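Local coordinates for Pdx2 protein (Plasmodium falciparum, PDB 2ABW), which hydrolyses glutamine to glutamate and ammonia, which is channelled to the active site of Pdx1 for the biosynthesis of pyridoxal 5'-phosphate, at residues I6-L11 and V48-E53. Residues are numbered along the deposited sequence; the frame is centred on the assembly and turned at random.
Sequences IGVLSL and VIPGGE
Val8 and Val48 form a parallel beta bridge, and the backbone of Val48 is gripped through both its polar atoms. Its N-H goes to Gly7 O at 2.8 Å, and its carbonyl O accepts Leu9 N at 2.9 Å in a nearly straight bond (170° at the hydrogen). The CA of Val8 also leans on this carbonyl, a CA-H...O contact of 3.5 Å. Beta-branched residues such as valine and isoleucine suit extended backbone, and the two valines project side by side from one face of the sheet, Val8 CG2 lying 4.1 Å from Val48 CB. Val48 CG2, anti to its own carbonyl carbon and so beside the backbone N, is turned back along the strand to meet Ile6 CG2 at 4.0 Å. On the other face Leu9 and Ile49 run alongside each other. Pro50, which has no N-H to offer, ends the pairing: its ring takes Val8 CG1 against CG at 4.0 Å.

Beyond this buried, close-packed portion the chains diverge. Ser10 turns away but stays buried, its OG bonded to Gln34, whereas Gly51 leads into exposed Gly52 and Glu53. At Gly51 (phi 132°) a CB would jam against Pro50 O, which glycine avoids. Gly52 and Glu53 probably help bind L-glutamine, and Glu53 is the N-cap of helix 54-60. The Pro50 side chain lies near, without touching, those of Cys87, the assigned nucleophile (about 7 Å), and Glu198 of the charge relay (about 6 Å). Strands 4-9 and 46-49 are neighbours inside the mixed central sheet of this class I glutamine amidotransferase domain, flanked by strands 30-35 and 83-86. Helix 16-23 covers the valine face through Ile19 and Phe22, and Val57 of helix 54-60 packs on Leu9 and Ile49 across the sheet.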
loop_
_atom_site.group_PDB
_atom_site.type_symbol
_atom_site.label_atom_id
_atom_site.label_comp_id
_atom_site.label_asym_id
_atom_site.label_seq_id
_atom_site.Cartn_x
_atom_site.Cartn_y
_atom_site.Cartn_z
ATOM N N ILE A 6 -9.980 9.839 1.697
ATOM C CA ILE A 6 -8.801 9.022 1.578
ATOM C C ILE A 6 -7.621 9.935 1.305
ATOM O O ILE A 6 -7.686 10.797 0.423
ATOM C CB ILE A 6 -8.916 7.908 0.501
ATOM C CG1 ILE A 6 -9.995 6.959 0.988
ATOM C CG2 ILE A 6 -7.545 7.267 0.297
ATOM C CD1 ILE A 6 -10.357 5.848 -0.015
ATOM N N GLY A 7 -6.560 9.753 2.061
ATOM C CA GLY A 7 -5.353 10.553 1.853
ATOM C C GLY A 7 -4.327 9.779 1.090
ATOM O O GLY A 7 -4.298 8.497 1.108
ATOM N N VAL A 8 -3.479 10.504 0.368
ATOM C CA VAL A 8 -2.308 9.930 -0.335
ATOM C C VAL A 8 -1.071 10.614 0.172
ATOM O O VAL A 8 -0.930 11.817 0.085
ATOM C CB VAL A 8 -2.404 10.026 -1.856
ATOM C CG1 VAL A 8 -1.140 9.415 -2.547
ATOM C CG2 VAL A 8 -3.643 9.263 -2.355
ATOM N N LEU A 9 -0.160 9.860 0.784
ATOM C CA LEU A 9 1.108 10.445 1.312
ATOM C C LEU A 9 1.817 11.086 0.118
ATOM O O LEU A 9 1.901 10.491 -0.954
ATOM C CB LEU A 9 1.922 9.322 1.975
ATOM C CG LEU A 9 3.103 9.943 2.756
ATOM C CD1 LEU A 9 2.682 10.619 4.065
ATOM C CD2 LEU A 9 4.139 8.849 3.081
ATOM N N SER A 10 2.255 12.329 0.259
ATOM C CA SER A 10 2.726 13.083 -0.924
ATOM C C SER A 10 4.106 13.690 -0.842
ATOM O O SER A 10 4.582 14.327 -1.820
ATOM C CB SER A 10 1.722 14.148 -1.251
ATOM O OG SER A 10 1.697 15.153 -0.262
ATOM N N LEU A 11 4.722 13.501 0.299
ATOM C CA LEU A 11 6.012 14.112 0.590
ATOM C C LEU A 11 7.109 13.719 -0.398
ATOM O O LEU A 11 7.987 14.536 -0.677
ATOM C CB LEU A 11 6.404 13.757 2.021
ATOM C CG LEU A 11 5.457 14.358 3.087
ATOM C CD1 LEU A 11 5.650 13.772 4.414
ATOM C CD2 LEU A 11 5.516 15.858 3.101
ATOM N N VAL A 48 -3.207 6.000 1.627
ATOM C CA VAL A 48 -2.381 5.281 0.683
ATOM C C VAL A 48 -0.954 5.784 0.813
ATOM O O VAL A 48 -0.698 7.053 0.790
ATOM C CB VAL A 48 -2.863 5.542 -0.744
ATOM C CG1 VAL A 48 -1.971 4.768 -1.694
ATOM C CG2 VAL A 48 -4.338 5.155 -0.865
ATOM N N ILE A 49 0.020 4.852 0.926
ATOM C CA ILE A 49 1.438 5.193 0.887
ATOM C C ILE A 49 2.000 4.612 -0.384
ATOM O O ILE A 49 2.186 3.423 -0.405
ATOM C CB ILE A 49 2.160 4.699 2.114
ATOM C CG1 ILE A 49 1.544 5.340 3.383
ATOM C CG2 ILE A 49 3.680 5.132 1.997
ATOM C CD1 ILE A 49 2.295 5.171 4.759
ATOM N N PRO A 50 2.307 5.438 -1.372
ATOM C CA PRO A 50 2.928 4.943 -2.593
ATOM C C PRO A 50 4.443 5.167 -2.557
ATOM O O PRO A 50 4.966 5.397 -1.510
ATOM C CB PRO A 50 2.152 5.730 -3.625
ATOM C CG PRO A 50 2.081 7.149 -2.994
ATOM C CD PRO A 50 1.927 6.865 -1.495
ATOM N N GLY A 51 5.106 5.160 -3.670
ATOM C CA GLY A 51 6.512 5.616 -3.748
ATOM C C GLY A 51 7.327 4.602 -4.491
ATOM O O GLY A 51 7.011 3.406 -4.549
ATOM N N GLY A 52 8.399 5.092 -5.049
ATOM C CA GLY A 52 9.366 4.268 -5.727
ATOM C C GLY A 52 10.408 3.759 -4.780
ATOM O O GLY A 52 10.912 2.653 -4.969
ATOM N N GLU A 53 10.763 4.576 -3.818
ATOM C CA GLU A 53 11.831 4.271 -2.878
ATOM C C GLU A 53 11.449 4.387 -1.415
ATOM O O GLU A 53 11.252 5.509 -0.884
ATOM C CB GLU A 53 12.957 5.274 -3.083
ATOM C CG GLU A 53 13.563 5.126 -4.475
ATOM C CD GLU A 53 14.873 5.878 -4.682
ATOM O OE1 GLU A 53 15.405 6.466 -3.707
ATOM O OE2 GLU A 53 15.381 5.915 -5.844
#